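Local coordinates for protein oxidoreductase (Listeria innocua, PDB 3E18) that binds NAD and is probably a dehydrogenase of the GFO/IDH/MocA oxidoreductase family, though its substrate is unknown, at residues Phe131-Glu136 against Pro298-Leu303; Val179-Gln184 against Ile226-Thr231; Ser191-Val196 against Ile216-Gly221; Ser256-Lys261 against Thr292-Leu297. All coordinates share one frame; numbering follows the deposited sequence.

Contact 1 of 4, residues Phe131-Glu136 against Pro298-Leu303; sequences FLIIKE and PAPAKL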
# COMPACT_ATOMS: atom_id res chain seq x y z
N PHE A 131 10.38 -4.73 -15.85
CA PHE A 131 11.31 -4.03 -14.97
C PHE A 131 12.19 -3.06 -15.76
O PHE A 131 12.50 -1.96 -15.28
CB PHE A 131 12.18 -5.04 -14.18
CG PHE A 131 13.37 -4.41 -13.52
CD1 PHE A 131 13.19 -3.49 -12.49
CD2 PHE A 131 14.66 -4.71 -13.94
CE1 PHE A 131 14.30 -2.85 -11.88
CE2 PHE A 131 15.78 -4.08 -13.33
CZ PHE A 131 15.58 -3.16 -12.30
N LEU A 132 12.61 -3.46 -16.96
CA LEU A 132 13.46 -2.61 -17.79
C LEU A 132 12.72 -1.37 -18.33
O LEU A 132 13.34 -0.31 -18.52
CB LEU A 132 14.14 -3.41 -18.90
CG LEU A 132 15.19 -4.43 -18.41
CD1 LEU A 132 15.76 -5.23 -19.58
CD2 LEU A 132 16.32 -3.77 -17.62
N ILE A 133 11.40 -1.49 -18.52
CA ILE A 133 10.53 -0.31 -18.75
C ILE A 133 10.61 0.68 -17.58
O ILE A 133 10.81 1.88 -17.80
CB ILE A 133 9.08 -0.72 -19.06
CG1 ILE A 133 9.00 -1.44 -20.40
CG2 ILE A 133 8.14 0.50 -19.08
CD1 ILE A 133 7.69 -2.14 -20.65
N ILE A 134 10.49 0.19 -16.35
CA ILE A 134 10.61 1.04 -15.15
C ILE A 134 12.01 1.67 -15.05
O ILE A 134 12.17 2.85 -14.68
CB ILE A 134 10.27 0.25 -13.84
CG1 ILE A 134 8.87 -0.40 -13.94
CG2 ILE A 134 10.32 1.14 -12.62
CD1 ILE A 134 7.72 0.61 -14.08
N LYS A 135 13.03 0.88 -15.38
CA LYS A 135 14.41 1.35 -15.39
C LYS A 135 14.58 2.44 -16.43
O LYS A 135 15.23 3.45 -16.17
CB LYS A 135 15.36 0.18 -15.67
CG LYS A 135 16.83 0.53 -15.55
CD LYS A 135 17.66 -0.75 -15.51
CE LYS A 135 19.04 -0.50 -14.94
NZ LYS A 135 19.93 0.11 -15.96
N GLU A 136 13.99 2.26 -17.60
CA GLU A 136 13.99 3.33 -18.62
C GLU A 136 13.33 4.62 -18.09
O GLU A 136 13.93 5.71 -18.17
CB GLU A 136 13.31 2.86 -19.92
CG GLU A 136 13.24 3.92 -21.04
CD GLU A 136 14.57 4.22 -21.73
OE1 GLU A 136 15.59 3.57 -21.42
OE2 GLU A 136 14.60 5.12 -22.61
N PRO A 298 7.33 3.63 -22.32
CA PRO A 298 8.49 3.64 -23.21
C PRO A 298 8.93 2.23 -23.57
O PRO A 298 8.45 1.26 -22.99
CB PRO A 298 9.59 4.30 -22.36
CG PRO A 298 8.92 4.84 -21.16
CD PRO A 298 7.67 4.09 -20.97
N ALA A 299 9.82 2.13 -24.56
CA ALA A 299 10.52 0.89 -24.86
C ALA A 299 11.43 0.60 -23.66
O ALA A 299 11.94 1.53 -23.03
CB ALA A 299 11.35 1.04 -26.15
N PRO A 300 11.63 -0.70 -23.33
CA PRO A 300 12.47 -1.05 -22.19
C PRO A 300 13.92 -0.61 -22.37
O PRO A 300 14.41 -0.57 -23.51
CB PRO A 300 12.39 -2.58 -22.16
CG PRO A 300 12.04 -2.96 -23.58
CD PRO A 300 11.08 -1.90 -23.99
N ALA A 301 14.58 -0.25 -21.27
CA ALA A 301 16.02 -0.01 -21.27
C ALA A 301 16.77 -1.27 -21.72
O ALA A 301 16.22 -2.38 -21.71
CB ALA A 301 16.49 0.41 -19.88
N LYS A 302 18.01 -1.11 -22.15
CA LYS A 302 18.80 -2.27 -22.53
C LYS A 302 19.57 -2.82 -21.33
O LYS A 302 20.19 -2.06 -20.60
CB LYS A 302 19.76 -1.92 -23.69
CG LYS A 302 19.06 -1.52 -24.98
CD LYS A 302 18.32 -2.70 -25.60
CE LYS A 302 17.40 -2.27 -26.73
NZ LYS A 302 16.51 -3.39 -27.13
N LEU A 303 19.49 -4.13 -21.10
CA LEU A 303 20.43 -4.80 -20.20
C LEU A 303 21.20 -5.85 -20.99
O LEU A 303 20.66 -6.90 -21.36
CB LEU A 303 19.75 -5.42 -18.96
CG LEU A 303 20.70 -5.85 -17.82
CD1 LEU A 303 21.68 -4.74 -17.41
CD2 LEU A 303 19.94 -6.33 -16.62
O HOH W 1 12.99 3.60 -24.48
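A301 N donates a hydrogen bond of 3.0 Å to L132 O, pinning an extended, proline-rich loop across helix 129-140, and I133 and P300 bring their CA atoms to 4.0 Å. The loop leads from the edge strand 292-295 of the C-terminal domain's open-faced sheet to helix 307-315, and here it crosses the outer side of a helix packed on that sheet. The bond is straight at the hydrogen, 165°, but A301 N stands above the carbonyl plane of L132, 69° out of it. The helical bond from E136 N reaches the same oxygen from the opposite face, so L132 O is gripped by two amides.

Side chains pack around this bond. L132 lays its CB on P300 CB at 3.8 Å, and both its methyls touch L303 CB, at 4.0 Å, the two leucines crossing at about a right angle. I133 turns CG1 to P300 and CG2 to the ring of P298; it also touches I250 of strand 246-250 and L255 and L297 in loops. K135 only brushes A301 CB with its CG, and its NZ is in a salt bridge with E139.

E136 carries the polar end of the contact. CG, anti to the backbone N (chi1 179°), runs over the loop to lie 3.4 Å from A299 O and 3.9 Å from P298 CB. The chain bends at chi2, and OE1 lies 3.6 Å from A301 CB. Its other oxygen shares a water with the loop: the water donates to A299 O at 2.7 Å and, weakly, to E136 OE2.

Contact 2 of 4, residues Val179-Gln184 against Ile226-Thr231; sequences VHLLDQ and IEVGTT. With NAD (nicotinamide-adenine-dinucleotide), chain E.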
# COMPACT_ATOMS: atom_id res chain seq x y z
N VAL A 179 12.99 -12.12 -3.13
CA VAL A 179 14.37 -11.89 -3.53
C VAL A 179 14.46 -11.28 -4.94
O VAL A 179 15.23 -10.37 -5.14
CB VAL A 179 15.26 -13.17 -3.36
CG1 VAL A 179 14.70 -14.31 -4.12
CG2 VAL A 179 16.70 -12.93 -3.78
N HIS A 180 13.66 -11.75 -5.90
CA HIS A 180 13.62 -11.12 -7.23
C HIS A 180 13.21 -9.66 -7.18
O HIS A 180 13.84 -8.81 -7.81
CB HIS A 180 12.59 -11.80 -8.12
CG HIS A 180 13.02 -13.12 -8.66
ND1 HIS A 180 14.26 -13.32 -9.22
CD2 HIS A 180 12.35 -14.29 -8.77
CE1 HIS A 180 14.34 -14.57 -9.65
NE2 HIS A 180 13.20 -15.18 -9.39
N LEU A 181 12.14 -9.37 -6.43
CA LEU A 181 11.57 -8.01 -6.44
C LEU A 181 12.46 -7.05 -5.68
O LEU A 181 12.60 -5.89 -6.06
CB LEU A 181 10.17 -8.01 -5.85
CG LEU A 181 9.17 -8.93 -6.53
CD1 LEU A 181 7.83 -8.71 -5.91
CD2 LEU A 181 9.11 -8.61 -8.01
N LEU A 182 13.06 -7.55 -4.60
CA LEU A 182 13.92 -6.69 -3.77
C LEU A 182 15.25 -6.42 -4.47
O LEU A 182 15.88 -5.35 -4.29
CB LEU A 182 14.18 -7.36 -2.43
CG LEU A 182 12.96 -7.54 -1.50
CD1 LEU A 182 13.32 -8.48 -0.40
CD2 LEU A 182 12.41 -6.22 -0.96
N ASP A 183 15.70 -7.42 -5.22
CA ASP A 183 16.93 -7.30 -6.01
C ASP A 183 16.77 -6.29 -7.15
O ASP A 183 17.64 -5.43 -7.34
CB ASP A 183 17.39 -8.66 -6.53
CG ASP A 183 18.61 -8.55 -7.41
OD1 ASP A 183 19.71 -8.24 -6.89
OD2 ASP A 183 18.43 -8.72 -8.63
N GLN A 184 15.66 -6.39 -7.88
CA GLN A 184 15.24 -5.34 -8.85
C GLN A 184 15.31 -3.96 -8.23
O GLN A 184 15.94 -3.05 -8.77
CB GLN A 184 13.82 -5.59 -9.33
CG GLN A 184 13.73 -6.64 -10.46
CD GLN A 184 12.30 -6.95 -10.88
OE1 GLN A 184 11.33 -6.49 -10.27
NE2 GLN A 184 12.17 -7.73 -11.94
N ILE A 226 6.76 -3.32 -1.64
CA ILE A 226 6.97 -4.57 -2.39
C ILE A 226 6.00 -5.59 -1.84
O ILE A 226 5.84 -5.74 -0.63
CB ILE A 226 8.43 -5.11 -2.24
CG1 ILE A 226 9.47 -4.02 -2.56
CG2 ILE A 226 8.62 -6.41 -3.02
CD1 ILE A 226 9.36 -3.36 -3.93
N GLU A 227 5.36 -6.34 -2.72
CA GLU A 227 4.33 -7.20 -2.19
C GLU A 227 4.33 -8.44 -3.05
O GLU A 227 4.59 -8.35 -4.25
CB GLU A 227 3.03 -6.43 -2.36
CG GLU A 227 1.82 -6.91 -1.66
CD GLU A 227 0.71 -5.89 -1.79
OE1 GLU A 227 0.76 -4.84 -1.12
OE2 GLU A 227 -0.19 -6.13 -2.61
N VAL A 228 4.12 -9.58 -2.42
CA VAL A 228 3.85 -10.83 -3.13
C VAL A 228 2.63 -11.39 -2.46
O VAL A 228 2.51 -11.33 -1.23
CB VAL A 228 5.02 -11.85 -3.03
CG1 VAL A 228 4.63 -13.22 -3.65
CG2 VAL A 228 6.25 -11.33 -3.74
N GLY A 229 1.71 -11.94 -3.24
CA GLY A 229 0.58 -12.61 -2.65
C GLY A 229 0.26 -13.82 -3.50
O GLY A 229 0.42 -13.77 -4.72
N THR A 230 -0.16 -14.89 -2.85
CA THR A 230 -0.52 -16.15 -3.53
C THR A 230 -1.95 -16.54 -3.23
O THR A 230 -2.38 -17.66 -3.51
CB THR A 230 0.45 -17.32 -3.17
OG1 THR A 230 0.53 -17.51 -1.74
CG2 THR A 230 1.84 -17.06 -3.72
N THR A 231 -2.71 -15.59 -2.68
CA THR A 231 -4.11 -15.82 -2.26
C THR A 231 -5.02 -14.72 -2.83
O THR A 231 -6.06 -14.38 -2.25
CB THR A 231 -4.23 -15.81 -0.72
OG1 THR A 231 -3.56 -14.65 -0.19
CG2 THR A 231 -3.57 -17.05 -0.13
PA NAD E . 13.18 -28.68 -7.58
O1A NAD E . 12.29 -28.72 -8.76
O2A NAD E . 12.64 -29.33 -6.38
O5B NAD E . 14.62 -29.30 -7.96
C5B NAD E . 15.71 -29.35 -7.08
C4B NAD E . 16.57 -30.54 -7.49
O4B NAD E . 17.76 -30.59 -6.72
C3B NAD E . 15.83 -31.86 -7.25
O3B NAD E . 15.84 -32.61 -8.44
C2B NAD E . 16.63 -32.54 -6.16
O2B NAD E . 16.64 -33.94 -6.29
C1B NAD E . 18.01 -31.93 -6.35
N9A NAD E . 18.84 -31.96 -5.14
C8A NAD E . 18.43 -31.79 -3.84
N7A NAD E . 19.51 -31.88 -3.03
C5A NAD E . 20.60 -32.11 -3.80
C6A NAD E . 21.95 -32.30 -3.50
N6A NAD E . 22.37 -32.08 -2.25
N1A NAD E . 22.85 -32.52 -4.52
C2A NAD E . 22.43 -32.57 -5.84
N3A NAD E . 21.09 -32.39 -6.13
C4A NAD E . 20.19 -32.17 -5.13
O3 NAD E . 13.53 -27.13 -7.25
PN NAD E . 13.49 -25.94 -8.31
O1N NAD E . 12.13 -25.34 -8.33
O2N NAD E . 14.15 -26.33 -9.57
O5D NAD E . 14.44 -24.83 -7.57
C5D NAD E . 15.79 -25.07 -7.26
C4D NAD E . 16.51 -23.72 -7.01
O4D NAD E . 16.26 -22.84 -8.09
C3D NAD E . 16.03 -23.00 -5.77
O3D NAD E . 17.11 -22.28 -5.20
C2D NAD E . 15.02 -21.99 -6.28
O2D NAD E . 15.01 -20.85 -5.45
C1D NAD E . 15.58 -21.67 -7.66
N1N NAD E . 14.58 -21.20 -8.66
C2N NAD E . 14.84 -20.00 -9.26
C3N NAD E . 13.99 -19.47 -10.23
C7N NAD E . 14.45 -18.27 -11.01
O7N NAD E . 13.53 -17.60 -11.83
N7N NAD E . 15.72 -17.87 -10.93
C4N NAD E . 12.86 -20.19 -10.61
C5N NAD E . 12.60 -21.43 -10.01
C6N NAD E . 13.48 -21.93 -9.04
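Beneath the nicotinamide end of the NAD pocket, L181 and L182 of helix 173-188 pack on I226 and V228 of strand 223-229, part of the helix-on-sheet core of the GFO/IDH/MocA C-terminal domain. Helix and strand run nearly antiparallel, at 163°, with their axes 9.0 Å apart. No hydrogen bond links them; the side chains that meet are all aliphatic.

L181 carries most of it. Its CB sits against I226 CG2 at 3.6 Å, while CD1 reaches farther along the strand to V228 CG2 at 3.8 Å and comes close to E227 O. I226 turns CG2, the branch anti to the backbone N, to L181 and CG1 to L182 CD2 at 4.0 Å. L182 also leans on I335 and I338 of helix 325-344, and V228 on M173 and W177 of helix 173-188. E227 points to the other side of the sheet, where OE2 bonds to H154.

One residue before L181, the side chain of H180 extends from the helix toward the cofactor, with W177 edge-to-face against its ring. The carboxamide carbon C7N of NAD lies in the plane of the imidazole at its edge, and H180 NE2 comes 3.5 Å from NAD O7N.

Contact 3 of 4, residues Ser191-Val196 against Ile216-Gly221; sequences SNVKSV and ITFENG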
# COMPACT_ATOMS: atom_id res chain seq x y z
N SER A 191 20.95 4.06 -3.51
CA SER A 191 20.81 4.61 -2.17
C SER A 191 20.69 3.47 -1.17
O SER A 191 20.18 2.40 -1.48
CB SER A 191 19.57 5.51 -2.09
OG SER A 191 19.58 6.27 -0.89
N ASN A 192 21.19 3.72 0.04
CA ASN A 192 21.12 2.75 1.12
C ASN A 192 19.72 2.72 1.71
O ASN A 192 19.06 3.75 1.77
CB ASN A 192 22.10 3.12 2.23
CG ASN A 192 23.55 2.84 1.86
OD1 ASN A 192 23.84 2.04 0.96
ND2 ASN A 192 24.47 3.48 2.57
N VAL A 193 19.28 1.53 2.13
CA VAL A 193 18.01 1.39 2.84
C VAL A 193 18.13 2.04 4.23
O VAL A 193 19.08 1.76 4.95
CB VAL A 193 17.59 -0.09 2.97
CG1 VAL A 193 16.36 -0.25 3.86
CG2 VAL A 193 17.32 -0.67 1.60
N LYS A 194 17.19 2.92 4.55
CA LYS A 194 17.09 3.57 5.84
C LYS A 194 16.19 2.79 6.79
O LYS A 194 16.54 2.59 7.96
CB LYS A 194 16.56 5.00 5.67
CG LYS A 194 16.75 5.88 6.89
CD LYS A 194 15.62 6.89 7.06
CE LYS A 194 15.94 8.22 6.41
NZ LYS A 194 16.95 8.99 7.20
N SER A 195 15.03 2.34 6.31
CA SER A 195 14.10 1.62 7.19
C SER A 195 13.22 0.63 6.44
O SER A 195 13.02 0.76 5.23
CB SER A 195 13.22 2.62 7.95
OG SER A 195 12.34 3.32 7.08
N VAL A 196 12.71 -0.36 7.17
CA VAL A 196 11.85 -1.42 6.62
C VAL A 196 10.79 -1.78 7.64
O VAL A 196 11.12 -2.03 8.81
CB VAL A 196 12.65 -2.75 6.39
CG1 VAL A 196 11.84 -3.74 5.57
CG2 VAL A 196 13.98 -2.49 5.76
N ILE A 216 9.60 0.18 2.32
CA ILE A 216 11.02 0.47 2.42
C ILE A 216 11.25 1.96 2.20
O ILE A 216 10.66 2.55 1.30
CB ILE A 216 11.81 -0.36 1.38
CG1 ILE A 216 11.66 -1.86 1.69
CG2 ILE A 216 13.29 -0.00 1.35
CD1 ILE A 216 11.89 -2.74 0.48
N THR A 217 12.09 2.56 3.03
CA THR A 217 12.50 3.94 2.80
C THR A 217 14.02 3.97 2.61
O THR A 217 14.75 3.29 3.33
CB THR A 217 12.09 4.86 3.98
OG1 THR A 217 10.72 4.63 4.31
CG2 THR A 217 12.27 6.31 3.61
N PHE A 218 14.49 4.76 1.63
CA PHE A 218 15.92 4.90 1.33
C PHE A 218 16.44 6.17 1.94
O PHE A 218 15.65 7.03 2.27
CB PHE A 218 16.15 4.92 -0.18
CG PHE A 218 15.85 3.59 -0.83
CD1 PHE A 218 16.85 2.63 -0.92
CD2 PHE A 218 14.59 3.30 -1.29
CE1 PHE A 218 16.61 1.39 -1.48
CE2 PHE A 218 14.32 2.05 -1.86
CZ PHE A 218 15.34 1.09 -1.95
N GLU A 219 17.76 6.30 2.07
CA GLU A 219 18.38 7.50 2.65
C GLU A 219 18.09 8.77 1.84
O GLU A 219 18.07 9.88 2.39
CB GLU A 219 19.90 7.30 2.80
CG GLU A 219 20.33 6.14 3.71
CD GLU A 219 20.25 6.44 5.21
OE1 GLU A 219 20.01 7.60 5.61
OE2 GLU A 219 20.44 5.49 6.00
N ASN A 220 17.87 8.61 0.53
CA ASN A 220 17.52 9.74 -0.34
C ASN A 220 16.02 10.10 -0.41
O ASN A 220 15.61 10.93 -1.21
CB ASN A 220 18.09 9.54 -1.75
CG ASN A 220 17.38 8.44 -2.53
OD1 ASN A 220 16.52 7.73 -2.02
ND2 ASN A 220 17.75 8.31 -3.80
N GLY A 221 15.21 9.45 0.42
CA GLY A 221 13.80 9.83 0.54
C GLY A 221 12.88 8.98 -0.31
O GLY A 221 11.66 9.08 -0.17
O HOH W 2 10.17 1.71 5.87
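T217 O takes two amides at once, K194 N at 2.8 Å and S195 N at 3.1 Å: a classic beta bulge in the antiparallel hairpin of strands 193-201 and 211-218. The K194 amide lies in the carbonyl plane, the S195 amide is tilted 23° from it, and T217 N returns a bond to S195 O. The extra residue shifts the register by one between the V193-F218 and S195-T217 pairs.

Beyond the bulge, the type I turn from F218 to G221 is tied to the incoming chain. E219 N bonds to N192 O at 2.9 Å, nearly along the C=O axis, and N220 N to S191 OG at 3.2 Å. S191 OG is anti to its backbone N (chi1 -168°), which carries it to the turn, and N220 OD1 bonds to I222 N. K194 crosses E219 at about a right angle, and K194 NZ to E219 OE1, 3.7 Å, is a long salt bridge.

V193 CG1 meets I216 CG2 and its CG2 meets F218 CE1, while S191 O meets the ring of F218 at its edge, near its plane. Helix 173-188 supports I216 and F218 through L185. On the S195-T217 face the second subunit approaches, N345 of that subunit bonding to S195 OG. A water also binds S195 OG at 3.0 Å and reaches weakly to T217 OG1 at 3.4 Å.

Contact 4 of 4, residues Ser256-Lys261 against Thr292-Leu297; sequences SGEIVK and TNTLSL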
# COMPACT_ATOMS: atom_id res chain seq x y z
N SER A 256 0.86 -4.18 -20.71
CA SER A 256 -0.16 -3.15 -20.86
C SER A 256 -0.05 -2.12 -19.74
O SER A 256 0.34 -2.45 -18.62
CB SER A 256 -1.56 -3.75 -20.87
OG SER A 256 -1.87 -4.34 -19.62
N GLY A 257 -0.40 -0.89 -20.05
CA GLY A 257 -0.35 0.20 -19.08
C GLY A 257 -0.11 1.52 -19.77
O GLY A 257 -0.18 1.62 -21.00
N GLU A 258 0.17 2.55 -18.97
CA GLU A 258 0.29 3.87 -19.53
C GLU A 258 0.95 4.78 -18.54
O GLU A 258 1.20 4.41 -17.40
CB GLU A 258 -1.09 4.45 -19.89
CG GLU A 258 -2.03 4.67 -18.71
CD GLU A 258 -3.37 5.25 -19.14
OE1 GLU A 258 -3.86 4.90 -20.24
OE2 GLU A 258 -3.95 6.05 -18.38
N ILE A 259 1.19 5.98 -19.00
CA ILE A 259 1.73 7.05 -18.18
C ILE A 259 0.80 8.24 -18.31
O ILE A 259 0.29 8.51 -19.40
CB ILE A 259 3.12 7.39 -18.68
CG1 ILE A 259 4.10 6.28 -18.31
CG2 ILE A 259 3.59 8.73 -18.10
CD1 ILE A 259 5.27 6.22 -19.21
N VAL A 260 0.55 8.94 -17.20
CA VAL A 260 -0.20 10.19 -17.21
C VAL A 260 0.66 11.28 -16.55
O VAL A 260 1.19 11.08 -15.47
CB VAL A 260 -1.59 10.04 -16.53
CG1 VAL A 260 -2.38 11.35 -16.59
CG2 VAL A 260 -2.42 8.94 -17.24
N LYS A 261 0.85 12.40 -17.24
CA LYS A 261 1.71 13.48 -16.75
C LYS A 261 0.93 14.78 -16.70
O LYS A 261 0.03 14.97 -17.51
CB LYS A 261 2.88 13.69 -17.73
CG LYS A 261 3.90 12.55 -17.84
CD LYS A 261 4.92 12.80 -18.98
CE LYS A 261 5.72 14.09 -18.77
NZ LYS A 261 6.58 14.00 -17.57
N THR A 292 -3.67 17.34 -18.28
CA THR A 292 -2.80 16.16 -18.35
C THR A 292 -2.53 15.69 -19.78
O THR A 292 -3.30 15.98 -20.72
CB THR A 292 -3.37 14.94 -17.56
OG1 THR A 292 -4.55 14.45 -18.20
CG2 THR A 292 -3.68 15.28 -16.10
N ASN A 293 -1.43 14.96 -19.93
CA ASN A 293 -1.13 14.19 -21.13
C ASN A 293 -1.08 12.70 -20.82
O ASN A 293 -0.53 12.31 -19.79
CB ASN A 293 0.22 14.60 -21.70
CG ASN A 293 0.20 15.94 -22.38
OD1 ASN A 293 -0.73 16.26 -23.13
ND2 ASN A 293 1.22 16.76 -22.12
N THR A 294 -1.61 11.88 -21.70
CA THR A 294 -1.50 10.44 -21.54
C THR A 294 -0.56 9.86 -22.59
O THR A 294 -0.72 10.13 -23.79
CB THR A 294 -2.87 9.77 -21.62
OG1 THR A 294 -3.70 10.33 -20.60
CG2 THR A 294 -2.76 8.28 -21.41
N LEU A 295 0.41 9.08 -22.12
CA LEU A 295 1.47 8.54 -22.96
C LEU A 295 1.50 7.02 -22.88
O LEU A 295 1.09 6.42 -21.89
CB LEU A 295 2.84 9.07 -22.52
CG LEU A 295 3.26 10.54 -22.63
CD1 LEU A 295 2.53 11.46 -21.67
CD2 LEU A 295 4.74 10.61 -22.35
N SER A 296 2.04 6.40 -23.93
CA SER A 296 2.39 4.99 -23.89
C SER A 296 3.60 4.82 -22.99
O SER A 296 4.36 5.77 -22.77
CB SER A 296 2.71 4.48 -25.30
OG SER A 296 1.51 4.28 -26.03
N LEU A 297 3.75 3.61 -22.45
CA LEU A 297 4.97 3.19 -21.78
C LEU A 297 6.13 3.20 -22.77
O LEU A 297 5.94 2.82 -23.92
CB LEU A 297 4.81 1.77 -21.19
CG LEU A 297 3.76 1.61 -20.08
CD1 LEU A 297 3.46 0.15 -19.80
CD2 LEU A 297 4.24 2.29 -18.82
O HOH W 3 1.65 1.77 -23.01
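Four backbone hydrogen bonds join I259 to L295 and K261 to N293, each pair bonded both ways in the regular antiparallel manner. The shortest are L295 N to I259 O and N293 N to K261 O, both 2.8 Å. V260 and T294 form the non-hydrogen-bonded pair between them, where CA-H...O contacts run from V260 CA to N293 O and from T294 CA to I259 O. Past the last pair a water continues the ladder, donating to G257 O at 2.7 Å and accepting from L297 N at 2.8 Å.

Side-chain contacts fall on both faces. On the face of I259, L295 and K261, I259 CG1 meets L297 CD2 at 4.0 Å, and its CD1 reaches over the backbone of S296 and L297. L297 CD1 lies on the backbone of G257 at 3.8 Å from its C. This face is backed by helix 129-140, with M137 on I259 and I133 on L297. Farther along, K261 CD rests against both methyls of L295, 3.8 Å from CD1, before the chain bends away and NZ bonds to E245 O and T142 O.

On the other face V260 sets CG1 against T292 CB at 3.8 Å and CG2 beside T294 OG1, while the carboxylate of E258 lies by T294 CG2. I234 of the second subunit packs on E258 and V260.

Strand 292-295 is the outermost strand on this side of the mixed sheet, and the arrangement is that of an antiparallel pair at the edge, within the chain, of the sheet of a GFO/IDH/MocA C-terminal domain.

How the contacts relate
Contact 2 is the buried one, close to the middle of the chain and joined by aliphatic side chains alone, without a hydrogen bond between its segments; contact 4 is a surface contact, and contacts 1 and 3 are partly buried. Contacts 2, 3 and 4 all reach the same mixed sheet, contacts 3 and 4 near its two ends as backbone-bonded antiparallel pairs, one bulged and one regular. Contacts 2 and 3 meet where L182 and I226 touch I216 CD1. Contact 1 continues the chain of contact 4 onto a helix, with P298 against I259 and I133 against L297, and touches contact 2 through F131 and Q184. The second subunit reaches contacts 2, 3 and 4.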